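Side-chain contacts in putative lipoprotein YerB (Bacillus subtilis, PDB 2PSB), which is of unknown function but, as a putative membrane lipoprotein, interacts with PcrA, an interaction not essential for viability or repair of UV lesions: residues T23-K26 / V27-R30; V36-H40 / P41-P45; Y120-G123 / L124-D127; T145-D148 / Y149-A153; L258-H262 / G263-E267. All coordinates share one frame; numbering follows the deposited sequence.

Along the chain the five local contacts come strictly in series. Interactions 1 to 4 belong to the N-terminal DUF3048 region, and interaction 5 to the C-terminal one. Two pairs touch directly. Arg30 CD of interaction 1 lies 3.6 Å from Tyr147 OH of interaction 4; interactions 3 and 4, with centres about 11 Å apart, meet for example where Phe126 CE2 lies 3.8 Å from Ala153 CB of helix 147-157. Interaction 2, at the end of strand 33-37, comes within about 8 Å of both 3 and 4 by nearest atoms. The hairpin of interaction 5 is remote, its centre about 38 Å from that of interaction 3, on the opposite side of the chain's centre from interactions 3 and 4.

Interaction 1: residues T23-K26 / V27-R30; sequences TEQK and VTER
Thr23 and Val27 cross at about a right angle where the chain enters a short 3-10 turn ahead of strand 33-37. Val27 puts CG1 between its own backbone N and carbonyl carbon (chi1 68°), which turns this methyl back onto Thr23; CG1 to Thr23 CB is 3.3 Å, tighter than usual, but CG1 also collides with Glu24 O in the model, so its exact place is doubtful. The pairing buries Thr23 OG1, for which the model offers no polar partner. Lys26 folds over the same valine from another direction: bends at chi2 and chi4 bring NZ to 3.4 Å from Val27 CB. NZ also forms a salt bridge with Glu24 OE1 at 3.5 Å, though OE1 is less surely placed. Gln25 runs obliquely to Thr28, its NE2 4.0 Å from Thr28 CG2, and its amide plane is 71° from the Glu29 carboxylate. Arg30 NH2 is bonded to Gln72 O, while NH1 lies 4.4 Å from Lys26 NZ. The turn is evidenced by backbone bonds that each span three residues: Thr28 N to Gln25 O is weak, at 3.0 Å. Glu29 N donates to Lys26 O in a straighter bond, 3.2 Å at 162°.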
loop_
_atom_site.group_PDB
_atom_site.type_symbol
_atom_site.label_atom_id
_atom_site.label_comp_id
_atom_site.label_asym_id
_atom_site.label_seq_id
_atom_site.Cartn_x
_atom_site.Cartn_y
_atom_site.Cartn_z
ATOM N N THR A 23 -19.819 2.570 -8.026
ATOM C CA THR A 23 -20.204 1.970 -6.751
ATOM C C THR A 23 -21.500 2.566 -6.222
ATOM O O THR A 23 -22.101 3.434 -6.847
ATOM C CB THR A 23 -19.128 2.171 -5.659
ATOM O OG1 THR A 23 -18.783 3.558 -5.579
ATOM C CG2 THR A 23 -17.892 1.339 -5.961
ATOM N N GLU A 24 -21.906 2.097 -5.049
ATOM C CA GLU A 24 -23.124 2.557 -4.414
ATOM C C GLU A 24 -22.913 3.854 -3.641
ATOM O O GLU A 24 -21.801 4.168 -3.221
ATOM C CB GLU A 24 -23.650 1.455 -3.504
ATOM C CG GLU A 24 -23.907 0.160 -4.262
ATOM C CD GLU A 24 -23.945 -1.054 -3.358
ATOM O OE1 GLU A 24 -22.924 -1.325 -2.693
ATOM O OE2 GLU A 24 -24.989 -1.739 -3.319
ATOM N N GLN A 25 -23.996 4.602 -3.460
ATOM C CA GLN A 25 -23.962 5.887 -2.769
ATOM C C GLN A 25 -23.272 5.860 -1.403
ATOM O O GLN A 25 -22.479 6.748 -1.086
ATOM C CB GLN A 25 -25.389 6.414 -2.600
ATOM C CG GLN A 25 -25.543 7.918 -2.790
ATOM C CD GLN A 25 -24.578 8.721 -1.940
ATOM O OE1 GLN A 25 -24.405 8.451 -0.748
ATOM N NE2 GLN A 25 -23.950 9.725 -2.545
ATOM N N LYS A 26 -23.569 4.843 -0.601
ATOM C CA LYS A 26 -22.998 4.743 0.739
ATOM C C LYS A 26 -21.469 4.670 0.802
ATOM O O LYS A 26 -20.867 5.186 1.740
ATOM C CB LYS A 26 -23.608 3.548 1.494
ATOM C CG LYS A 26 -22.992 2.195 1.184
ATOM C CD LYS A 26 -23.280 1.751 -0.233
ATOM C CE LYS A 26 -22.577 0.440 -0.523
ATOM N NZ LYS A 26 -21.101 0.581 -0.374
ATOM N N VAL A 27 -20.844 4.037 -0.186
ATOM C CA VAL A 27 -19.392 3.922 -0.191
ATOM C C VAL A 27 -18.768 5.294 -0.386
ATOM O O VAL A 27 -17.670 5.563 0.092
ATOM C CB VAL A 27 -18.896 2.987 -1.315
ATOM C CG1 VAL A 27 -19.142 3.618 -2.662
ATOM C CG2 VAL A 27 -17.422 2.687 -1.132
ATOM N N THR A 28 -19.492 6.159 -1.086
ATOM C CA THR A 28 -19.055 7.522 -1.367
ATOM C C THR A 28 -18.663 8.288 -0.111
ATOM O O THR A 28 -17.925 9.274 -0.179
ATOM C CB THR A 28 -20.173 8.295 -2.113
ATOM O OG1 THR A 28 -20.187 7.888 -3.488
ATOM C CG2 THR A 28 -19.968 9.796 -2.016
ATOM N N GLU A 29 -19.153 7.843 1.037
ATOM C CA GLU A 29 -18.826 8.521 2.277
ATOM C C GLU A 29 -17.985 7.683 3.221
ATOM O O GLU A 29 -17.632 8.135 4.302
ATOM C CB GLU A 29 -20.106 8.968 2.970
ATOM C CG GLU A 29 -20.783 10.122 2.267
ATOM C CD GLU A 29 -22.212 10.311 2.726
ATOM O OE1 GLU A 29 -23.090 9.539 2.281
ATOM O OE2 GLU A 29 -22.453 11.223 3.544
ATOM N N ARG A 30 -17.656 6.463 2.812
ATOM C CA ARG A 30 -16.848 5.594 3.652
ATOM C C ARG A 30 -15.405 6.088 3.714
ATOM O O ARG A 30 -14.701 6.128 2.702
ATOM C CB ARG A 30 -16.886 4.161 3.138
ATOM C CG ARG A 30 -16.297 3.168 4.114
ATOM C CD ARG A 30 -16.795 1.765 3.811
ATOM N NE ARG A 30 -16.492 1.391 2.440
ATOM C CZ ARG A 30 -17.011 0.337 1.827
ATOM N NH1 ARG A 30 -17.866 -0.454 2.469
ATOM N NH2 ARG A 30 -16.683 0.079 0.568
#

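Interaction 2: residues V36-H40 / P41-P45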
loop_
_atom_site.group_PDB
_atom_site.type_symbol
_atom_site.label_atom_id
_atom_site.label_comp_id
_atom_site.label_asym_id
_atom_site.label_seq_id
_atom_site.Cartn_x
_atom_site.Cartn_y
_atom_site.Cartn_z
ATOM N N VAL A 36 -1.114 -1.017 7.816
ATOM C CA VAL A 36 0.284 -1.380 7.596
ATOM C C VAL A 36 0.317 -2.901 7.605
ATOM O O VAL A 36 0.032 -3.525 8.621
ATOM C CB VAL A 36 1.192 -0.884 8.703
ATOM C CG1 VAL A 36 2.561 -1.547 8.574
ATOM C CG2 VAL A 36 1.319 0.629 8.617
ATOM N N VAL A 37 0.660 -3.492 6.467
ATOM C CA VAL A 37 0.675 -4.943 6.355
ATOM C C VAL A 37 2.064 -5.570 6.205
ATOM O O VAL A 37 2.862 -5.196 5.334
ATOM C CB VAL A 37 -0.236 -5.400 5.189
ATOM C CG1 VAL A 37 -0.192 -6.916 5.042
ATOM C CG2 VAL A 37 -1.664 -4.939 5.437
ATOM N N ASN A 38 2.314 -6.529 7.090
ATOM C CA ASN A 38 3.546 -7.311 7.178
ATOM C C ASN A 38 3.877 -7.963 5.822
ATOM O O ASN A 38 3.039 -8.650 5.238
ATOM C CB ASN A 38 3.327 -8.399 8.241
ATOM C CG ASN A 38 4.619 -8.984 8.805
ATOM O OD1 ASN A 38 4.590 -9.649 9.847
ATOM N ND2 ASN A 38 5.738 -8.749 8.142
ATOM N N ASN A 39 5.084 -7.740 5.308
ATOM C CA ASN A 39 5.451 -8.394 4.059
ATOM C C ASN A 39 6.706 -9.248 4.244
ATOM O O ASN A 39 7.449 -9.518 3.294
ATOM C CB ASN A 39 5.651 -7.390 2.924
ATOM C CG ASN A 39 5.894 -8.075 1.588
ATOM O OD1 ASN A 39 5.190 -9.022 1.223
ATOM N ND2 ASN A 39 6.889 -7.604 0.855
ATOM N N HIS A 40 6.947 -9.656 5.484
ATOM C CA HIS A 40 8.072 -10.522 5.785
ATOM C C HIS A 40 7.651 -11.865 5.212
ATOM O O HIS A 40 6.484 -12.234 5.300
ATOM C CB HIS A 40 8.283 -10.636 7.296
ATOM C CG HIS A 40 9.372 -11.591 7.683
ATOM N ND1 HIS A 40 9.229 -12.961 7.603
ATOM C CD2 HIS A 40 10.629 -11.371 8.136
ATOM C CE1 HIS A 40 10.348 -13.544 7.991
ATOM N NE2 HIS A 40 11.215 -12.602 8.319
ATOM N N PRO A 41 8.593 -12.615 4.615
ATOM C CA PRO A 41 8.279 -13.922 4.026
ATOM C C PRO A 41 7.277 -14.773 4.816
ATOM O O PRO A 41 6.367 -15.363 4.233
ATOM C CB PRO A 41 9.647 -14.578 3.911
ATOM C CG PRO A 41 10.543 -13.407 3.583
ATOM C CD PRO A 41 10.042 -12.336 4.542
ATOM N N LYS A 42 7.440 -14.826 6.135
ATOM C CA LYS A 42 6.554 -15.615 6.992
ATOM C C LYS A 42 5.127 -15.089 7.124
ATOM O O LYS A 42 4.259 -15.773 7.664
ATOM C CB LYS A 42 7.161 -15.753 8.398
ATOM C CG LYS A 42 8.146 -16.919 8.575
ATOM C CD LYS A 42 7.472 -18.255 8.277
ATOM C CE LYS A 42 8.396 -19.448 8.518
ATOM N NZ LYS A 42 8.571 -19.749 9.969
ATOM N N ALA A 43 4.878 -13.885 6.621
ATOM C CA ALA A 43 3.550 -13.284 6.715
ATOM C C ALA A 43 2.689 -13.539 5.476
ATOM O O ALA A 43 1.515 -13.166 5.438
ATOM C CB ALA A 43 3.683 -11.779 6.945
ATOM N N ARG A 44 3.273 -14.185 4.473
ATOM C CA ARG A 44 2.583 -14.463 3.211
ATOM C C ARG A 44 1.944 -15.836 3.214
ATOM O O ARG A 44 2.513 -16.784 3.735
ATOM C CB ARG A 44 3.588 -14.366 2.067
ATOM C CG ARG A 44 4.470 -13.128 2.146
ATOM C CD ARG A 44 5.635 -13.216 1.173
ATOM N NE ARG A 44 6.550 -12.099 1.352
ATOM C CZ ARG A 44 7.774 -12.034 0.845
ATOM N NH1 ARG A 44 8.252 -13.033 0.113
ATOM N NH2 ARG A 44 8.521 -10.964 1.072
ATOM N N PRO A 45 0.732 -15.956 2.648
ATOM C CA PRO A 45 -0.032 -14.870 2.026
ATOM C C PRO A 45 -0.778 -14.064 3.094
ATOM O O PRO A 45 -1.173 -14.608 4.113
ATOM C CB PRO A 45 -0.984 -15.622 1.100
ATOM C CG PRO A 45 -1.325 -16.819 1.923
ATOM C CD PRO A 45 0.019 -17.241 2.494
#
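Asn38 meets Ala43 first: its CB lies 3.6 Å from Ala43 CB, so the methyl packs against the buried asparagine as strand 33-37 gives way to a turn. Asn39 follows and engages Arg44 mainly through its backbone. Arg44 NH2 donates to Asn39 O over 2.9 Å at 151°, while NE makes longer, weak bonds to that oxygen and to Asn39 OD1. The Arg44 and Asn39 side chains run obliquely to each other, their guanidinium and amide planes 30° apart, and each has a stronger side-chain partner outside: Asp213 takes Arg44 NH1 in a salt bridge, and Thr65 OG1 is bonded to Asn39 ND2. At His40, CG stands anti to the backbone N (chi1 176°), beside the carbonyl carbon, which carries the ring over the start of the next segment. Pro41 CD sits on one face, 3.4 Å from the ring centroid, as a CH-pi contact. ND1 accepts from Lys42 N in the ring plane at 3.0 Å, fixing the imidazole's rotation, and His141 stacks on the ring. His40 O also accepts Ala43 N at 2.7 Å. This bond from residue i+3 back to residue i is characteristic of the 3-10 turn 41-43 that redirects the chain after the strand.

Interaction 3: residues Y120-G123 / L124-D127; sequences YMNG and LDFD
Asn122 caps helix 123-126, its OD1 accepting from Leu124 N at 3.0 Å and 166°, although that nitrogen is less surely placed. The Asn122 and Leu124 side chains lie side by side and point the same way. With CG anti to its own backbone N (chi1 -159°), the asparagine brings OD1 back over the first turn, where the same oxygen also accepts from Gly104 N. Among backbone bonds, Asp125 N donates to Asn122 O over 2.8 Å; Phe126 N adds weak ones to Asn122 O and Gly123 O. Water supplies a second layer of polar links. One molecule accepts from Asn122 N at 2.8 Å and donates to Asp125 OD2 at 2.7 Å, joining strand backbone to helix carboxylate, while another donates to Asp125 OD2 and is weakly bonded to Tyr120 OH. Apolar contact comes from selenomethionine Met121, which crosses Phe126 at about a right angle with CG 3.9 Å from CE1. Its SE stands 5.4 Å from the ring centroid, above the face, a rather distant Met-aromatic contact. Beyond the pair, Met121 and Phe126 both rest on Ala153 of helix 147-157 and on Phe131, while strand 99-102 runs parallel beside strand 120-122.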
loop_
_atom_site.group_PDB
_atom_site.type_symbol
_atom_site.label_atom_id
_atom_site.label_comp_id
_atom_site.label_asym_id
_atom_site.label_seq_id
_atom_site.Cartn_x
_atom_site.Cartn_y
_atom_site.Cartn_z
ATOM N N TYR A 120 -5.257 7.091 14.621
ATOM C CA TYR A 120 -4.676 5.759 14.517
ATOM C C TYR A 120 -5.242 4.696 15.444
ATOM O O TYR A 120 -6.000 4.978 16.376
ATOM C CB TYR A 120 -3.158 5.822 14.713
ATOM C CG TYR A 120 -2.693 6.310 16.074
ATOM C CD1 TYR A 120 -2.761 7.664 16.416
ATOM C CD2 TYR A 120 -2.126 5.427 16.999
ATOM C CE1 TYR A 120 -2.267 8.126 17.643
ATOM C CE2 TYR A 120 -1.632 5.878 18.224
ATOM C CZ TYR A 120 -1.701 7.228 18.538
ATOM O OH TYR A 120 -1.175 7.690 19.728
HETATM N N MSE A 121 -4.858 3.462 15.151
HETATM C CA MSE A 121 -5.252 2.290 15.915
HETATM C C MSE A 121 -3.968 1.471 16.046
HETATM O O MSE A 121 -3.455 0.936 15.058
HETATM C CB MSE A 121 -6.306 1.491 15.157
HETATM C CG MSE A 121 -6.875 0.341 15.942
HETATM SE SE MSE A 121 -7.893 -0.811 14.820
HETATM C CE MSE A 121 -9.307 0.443 14.437
ATOM N N ASN A 122 -3.452 1.391 17.267
ATOM C CA ASN A 122 -2.215 0.676 17.543
ATOM C C ASN A 122 -2.497 -0.702 18.119
ATOM O O ASN A 122 -3.163 -0.841 19.155
ATOM C CB ASN A 122 -1.354 1.478 18.526
ATOM C CG ASN A 122 0.111 1.084 18.480
ATOM O OD1 ASN A 122 0.453 -0.073 18.230
ATOM N ND2 ASN A 122 0.986 2.047 18.742
ATOM N N GLY A 123 -1.977 -1.717 17.442
ATOM C CA GLY A 123 -2.171 -3.076 17.894
ATOM C C GLY A 123 -1.733 -3.203 19.334
ATOM O O GLY A 123 -2.211 -4.066 20.065
ATOM N N LEU A 124 -0.817 -2.340 19.749
ATOM C CA LEU A 124 -0.334 -2.378 21.123
ATOM C C LEU A 124 -1.489 -2.194 22.116
ATOM O O LEU A 124 -1.579 -2.907 23.118
ATOM C CB LEU A 124 0.710 -1.276 21.361
ATOM C CG LEU A 124 1.994 -1.209 20.519
ATOM C CD1 LEU A 124 2.910 -0.131 21.102
ATOM C CD2 LEU A 124 2.706 -2.545 20.517
ATOM N N ASP A 125 -2.378 -1.250 21.822
ATOM C CA ASP A 125 -3.503 -0.949 22.700
ATOM C C ASP A 125 -4.687 -1.889 22.639
ATOM O O ASP A 125 -5.499 -1.915 23.562
ATOM C CB ASP A 125 -4.003 0.464 22.437
ATOM C CG ASP A 125 -2.894 1.472 22.454
ATOM O OD1 ASP A 125 -2.039 1.392 23.360
ATOM O OD2 ASP A 125 -2.876 2.346 21.566
ATOM N N PHE A 126 -4.799 -2.662 21.567
ATOM C CA PHE A 126 -5.937 -3.560 21.428
ATOM C C PHE A 126 -5.534 -5.008 21.283
ATOM O O PHE A 126 -6.374 -5.861 21.002
ATOM C CB PHE A 126 -6.788 -3.160 20.221
ATOM C CG PHE A 126 -7.200 -1.720 20.220
ATOM C CD1 PHE A 126 -6.298 -0.725 19.857
ATOM C CD2 PHE A 126 -8.496 -1.355 20.577
ATOM C CE1 PHE A 126 -6.678 0.613 19.848
ATOM C CE2 PHE A 126 -8.891 -0.021 20.571
ATOM C CZ PHE A 126 -7.981 0.969 20.206
ATOM N N ASP A 127 -4.252 -5.285 21.472
ATOM C CA ASP A 127 -3.767 -6.654 21.363
ATOM C C ASP A 127 -4.497 -7.483 22.413
ATOM O O ASP A 127 -4.225 -7.355 23.606
ATOM C CB ASP A 127 -2.253 -6.704 21.603
ATOM C CG ASP A 127 -1.624 -7.987 21.088
ATOM O OD1 ASP A 127 -2.327 -8.755 20.403
ATOM O OD2 ASP A 127 -0.429 -8.223 21.358
HETATM O O HOH W 1 -0.815 4.831 21.486
HETATM O O HOH W 2 -4.370 3.065 19.381
#

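Interaction 4: residues T145-D148 / Y149-A153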
loop_
_atom_site.group_PDB
_atom_site.type_symbol
_atom_site.label_atom_id
_atom_site.label_comp_id
_atom_site.label_asym_id
_atom_site.label_seq_id
_atom_site.Cartn_x
_atom_site.Cartn_y
_atom_site.Cartn_z
ATOM N N THR A 145 -6.594 -8.088 12.502
ATOM C CA THR A 145 -7.783 -7.373 12.945
ATOM C C THR A 145 -8.786 -7.519 11.810
ATOM O O THR A 145 -8.543 -8.280 10.871
ATOM C CB THR A 145 -7.552 -5.883 13.223
ATOM O OG1 THR A 145 -8.768 -5.317 13.724
ATOM C CG2 THR A 145 -7.151 -5.144 11.958
ATOM N N SER A 146 -9.901 -6.799 11.888
ATOM C CA SER A 146 -10.939 -6.875 10.864
ATOM C C SER A 146 -11.613 -5.527 10.730
ATOM O O SER A 146 -11.524 -4.705 11.633
ATOM C CB SER A 146 -11.984 -7.928 11.250
ATOM O OG SER A 146 -12.744 -7.505 12.377
ATOM N N TYR A 147 -12.284 -5.289 9.608
ATOM C CA TYR A 147 -12.964 -4.013 9.430
ATOM C C TYR A 147 -13.999 -3.822 10.539
ATOM O O TYR A 147 -14.196 -2.720 11.033
ATOM C CB TYR A 147 -13.655 -3.929 8.061
ATOM C CG TYR A 147 -14.381 -2.614 7.860
ATOM C CD1 TYR A 147 -13.744 -1.408 8.140
ATOM C CD2 TYR A 147 -15.696 -2.571 7.384
ATOM C CE1 TYR A 147 -14.381 -0.190 7.961
ATOM C CE2 TYR A 147 -16.354 -1.343 7.191
ATOM C CZ TYR A 147 -15.681 -0.157 7.482
ATOM O OH TYR A 147 -16.269 1.077 7.288
ATOM N N ASP A 148 -14.660 -4.903 10.930
ATOM C CA ASP A 148 -15.657 -4.827 11.995
ATOM C C ASP A 148 -14.992 -4.373 13.298
ATOM O O ASP A 148 -15.521 -3.518 14.001
ATOM C CB ASP A 148 -16.326 -6.191 12.204
ATOM C CG ASP A 148 -17.571 -6.100 13.066
ATOM O OD1 ASP A 148 -18.597 -5.579 12.577
ATOM O OD2 ASP A 148 -17.525 -6.537 14.238
ATOM N N TYR A 149 -13.827 -4.932 13.618
ATOM C CA TYR A 149 -13.126 -4.542 14.839
ATOM C C TYR A 149 -12.541 -3.145 14.704
ATOM O O TYR A 149 -12.444 -2.397 15.676
ATOM C CB TYR A 149 -12.010 -5.542 15.167
ATOM C CG TYR A 149 -12.517 -6.877 15.674
ATOM C CD1 TYR A 149 -13.878 -7.083 15.911
ATOM C CD2 TYR A 149 -11.635 -7.914 15.955
ATOM C CE1 TYR A 149 -14.350 -8.292 16.422
ATOM C CE2 TYR A 149 -12.091 -9.124 16.465
ATOM C CZ TYR A 149 -13.450 -9.311 16.698
ATOM O OH TYR A 149 -13.903 -10.509 17.216
ATOM N N ILE A 150 -12.135 -2.801 13.493
ATOM C CA ILE A 150 -11.576 -1.485 13.249
ATOM C C ILE A 150 -12.654 -0.431 13.491
ATOM O O ILE A 150 -12.382 0.646 14.016
ATOM C CB ILE A 150 -11.053 -1.391 11.815
ATOM C CG1 ILE A 150 -9.897 -2.391 11.644
ATOM C CG2 ILE A 150 -10.628 0.047 11.499
ATOM C CD1 ILE A 150 -9.537 -2.696 10.198
ATOM N N LYS A 151 -13.881 -0.749 13.095
ATOM C CA LYS A 151 -14.994 0.165 13.306
ATOM C C LYS A 151 -15.223 0.327 14.808
ATOM O O LYS A 151 -15.380 1.446 15.308
ATOM C CB LYS A 151 -16.256 -0.374 12.629
ATOM C CG LYS A 151 -16.291 -0.118 11.141
ATOM C CD LYS A 151 -16.915 -1.289 10.377
ATOM C CE LYS A 151 -18.388 -1.462 10.644
ATOM N NZ LYS A 151 -18.953 -2.493 9.717
ATOM N N LYS A 152 -15.214 -0.791 15.527
ATOM C CA LYS A 152 -15.418 -0.750 16.968
ATOM C C LYS A 152 -14.365 0.116 17.650
ATOM O O LYS A 152 -14.670 0.837 18.601
ATOM C CB LYS A 152 -15.417 -2.168 17.556
ATOM C CG LYS A 152 -16.607 -3.018 17.120
ATOM C CD LYS A 152 -17.931 -2.257 17.270
ATOM C CE LYS A 152 -19.124 -3.083 16.773
ATOM N NZ LYS A 152 -20.438 -2.357 16.843
ATOM N N ALA A 153 -13.134 0.068 17.153
ATOM C CA ALA A 153 -12.064 0.868 17.738
ATOM C C ALA A 153 -12.274 2.340 17.402
ATOM O O ALA A 153 -11.839 3.224 18.142
ATOM C CB ALA A 153 -10.703 0.389 17.231
#
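Tyr147 and Lys151 make a close contact one helical turn apart. Lys151 CD lies over the centre of the tyrosine ring, 3.3 Å from the centroid, a CH-pi contact made possible by the bends at chi2 and chi3 that fold the lysine chain back across the ring. Tyr147 also packs on Arg30 and Met75. On the buried side Thr145 crosses Ile150 at about a right angle, with CG2 3.8 Å from Ile150 CD1; Thr145 OG1, near the edge of the Tyr149 ring, is held by Leu130 O. Ser146 is the N-cap of helix 147-157, where strand 143-146 passes straight into the helix. Its OG, set between backbone N and carbonyl carbon (chi1 69°), accepts from Tyr149 N at 3.1 Å and 159°. That same hydroxyl lies over one face of the Tyr149 ring, 3.4 Å from CG. The exposed side is looser. Asp148 OD1 stays 4.2 Å from Lys151 NZ, beyond a salt bridge, and the Asp148 and Tyr149 side chains cross obliquely, carboxylate and ring planes 49° apart. Lys152, also exposed, joins this side through its backbone, its N donating to Asp148 O at 3.1 Å, while its NZ forms a long, weak ion pair with Glu155.

Interaction 5: residues L258-H262 / G263-E267; sequences LLFQH and GNVIE
Leu259 and Ile266 face each other as an antiparallel hydrogen-bonded pair in the hairpin of strands 255-261 and 264-273, whose short segments run at 161°. Of the backbone bonds, Leu259 N to Ile266 O is the straighter of the pair's two, 2.9 Å at 160° and in the carbonyl plane; the return bond from Ile266 N to Leu259 O is weak. Nearer the bend, Gln261 N donates to Asn264 O over 3.2 Å. The hairpin closes in a type I' turn from Gln261 to Asn264, with His262 and Gly263 at the corners, both at positive phi, which at Gly263 favours glycine. Weaker CA-H...O contacts fill in between, such as Phe260 CA to Asn264 O at 3.2 Å.

Apolar contacts divide between the two faces. On one, Phe260 and Val265 lie side by side and point the same way. Val265 CG2, anti to its backbone N, comes obliquely to the ring, 3.6 Å from Phe260 CE2, while Ile306 also touches the phenylalanine. On the other, Leu259 CB stands 4.2 Å from Ile266 CB. A separate methyl-to-amide van der Waals contact brings Ile266 CD1 to 3.8 Å from Gln261 NE2; Gln261 OE1 has a weak bond to Asn230.

The chemistry implies that backbone bonds make both the hairpin pairing and, from Leu258 to Ile233 and Phe260 to Ile231, the join to strand 230-240, with the Phe260 and Leu259 side chains adding packing against Ile231, Ile233 and Phe232.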
loop_
_atom_site.group_PDB
_atom_site.type_symbol
_atom_site.label_atom_id
_atom_site.label_comp_id
_atom_site.label_asym_id
_atom_site.label_seq_id
_atom_site.Cartn_x
_atom_site.Cartn_y
_atom_site.Cartn_z
ATOM N N LEU A 258 8.265 4.993 -13.072
ATOM C CA LEU A 258 7.737 4.232 -14.195
ATOM C C LEU A 258 6.279 3.890 -13.950
ATOM O O LEU A 258 5.891 3.551 -12.840
ATOM C CB LEU A 258 8.528 2.933 -14.362
ATOM C CG LEU A 258 9.900 2.946 -15.042
ATOM C CD1 LEU A 258 10.539 4.330 -15.031
ATOM C CD2 LEU A 258 10.761 1.943 -14.338
ATOM N N LEU A 259 5.478 3.950 -15.000
ATOM C CA LEU A 259 4.065 3.644 -14.887
ATOM C C LEU A 259 3.680 2.568 -15.893
ATOM O O LEU A 259 3.848 2.749 -17.099
ATOM C CB LEU A 259 3.247 4.913 -15.128
ATOM C CG LEU A 259 1.731 4.797 -14.959
ATOM C CD1 LEU A 259 1.370 4.378 -13.506
ATOM C CD2 LEU A 259 1.109 6.140 -15.299
ATOM N N PHE A 260 3.173 1.445 -15.384
ATOM C CA PHE A 260 2.758 0.322 -16.220
ATOM C C PHE A 260 1.262 0.096 -16.153
ATOM O O PHE A 260 0.709 -0.197 -15.085
ATOM C CB PHE A 260 3.434 -0.979 -15.787
ATOM C CG PHE A 260 4.927 -0.927 -15.791
ATOM C CD1 PHE A 260 5.613 -0.252 -14.792
ATOM C CD2 PHE A 260 5.653 -1.564 -16.802
ATOM C CE1 PHE A 260 7.006 -0.209 -14.790
ATOM C CE2 PHE A 260 7.044 -1.526 -16.809
ATOM C CZ PHE A 260 7.722 -0.847 -15.802
ATOM N N GLN A 261 0.616 0.211 -17.305
ATOM C CA GLN A 261 -0.818 0.002 -17.418
ATOM C C GLN A 261 -1.104 -0.507 -18.833
ATOM O O GLN A 261 -0.468 -0.073 -19.790
ATOM C CB GLN A 261 -1.562 1.317 -17.136
ATOM C CG GLN A 261 -0.766 2.552 -17.490
ATOM C CD GLN A 261 -1.529 3.852 -17.278
ATOM O OE1 GLN A 261 -2.036 4.134 -16.188
ATOM N NE2 GLN A 261 -1.597 4.660 -18.322
ATOM N N HIS A 262 -2.033 -1.446 -18.963
ATOM C CA HIS A 262 -2.377 -2.001 -20.271
ATOM C C HIS A 262 -1.169 -2.583 -21.002
ATOM O O HIS A 262 -1.024 -2.408 -22.208
ATOM C CB HIS A 262 -3.017 -0.921 -21.146
ATOM C CG HIS A 262 -4.384 -0.517 -20.697
ATOM N ND1 HIS A 262 -4.927 0.715 -20.985
ATOM C CD2 HIS A 262 -5.324 -1.185 -19.986
ATOM C CE1 HIS A 262 -6.142 0.792 -20.469
ATOM N NE2 HIS A 262 -6.407 -0.349 -19.858
ATOM N N GLY A 263 -0.300 -3.272 -20.278
ATOM C CA GLY A 263 0.866 -3.847 -20.917
ATOM C C GLY A 263 1.846 -2.772 -21.334
ATOM O O GLY A 263 2.979 -3.068 -21.719
ATOM N N ASN A 264 1.408 -1.519 -21.252
ATOM C CA ASN A 264 2.255 -0.389 -21.615
ATOM C C ASN A 264 3.183 0.009 -20.482
ATOM O O ASN A 264 2.965 -0.343 -19.330
ATOM C CB ASN A 264 1.410 0.833 -21.997
ATOM C CG ASN A 264 0.814 0.723 -23.381
ATOM O OD1 ASN A 264 0.122 -0.243 -23.698
ATOM N ND2 ASN A 264 1.076 1.720 -24.217
ATOM N N VAL A 265 4.223 0.750 -20.837
ATOM C CA VAL A 265 5.198 1.257 -19.887
ATOM C C VAL A 265 5.335 2.735 -20.232
ATOM O O VAL A 265 5.236 3.118 -21.399
ATOM C CB VAL A 265 6.569 0.552 -20.036
ATOM C CG1 VAL A 265 7.060 0.658 -21.456
ATOM C CG2 VAL A 265 7.582 1.173 -19.085
ATOM N N ILE A 266 5.533 3.568 -19.216
ATOM C CA ILE A 266 5.659 5.003 -19.424
ATOM C C ILE A 266 6.720 5.537 -18.495
ATOM O O ILE A 266 6.653 5.321 -17.284
ATOM C CB ILE A 266 4.345 5.742 -19.099
ATOM C CG1 ILE A 266 3.205 5.191 -19.951
ATOM C CG2 ILE A 266 4.516 7.233 -19.331
ATOM C CD1 ILE A 266 1.845 5.750 -19.582
ATOM N N GLU A 267 7.712 6.218 -19.053
ATOM C CA GLU A 267 8.754 6.795 -18.221
ATOM C C GLU A 267 8.153 8.062 -17.649
ATOM O O GLU A 267 7.521 8.831 -18.367
ATOM C CB GLU A 267 10.000 7.123 -19.042
ATOM C CG GLU A 267 11.115 6.103 -18.901
ATOM C CD GLU A 267 12.434 6.608 -19.466
ATOM O OE1 GLU A 267 12.602 6.592 -20.709
ATOM O OE2 GLU A 267 13.293 7.035 -18.661
#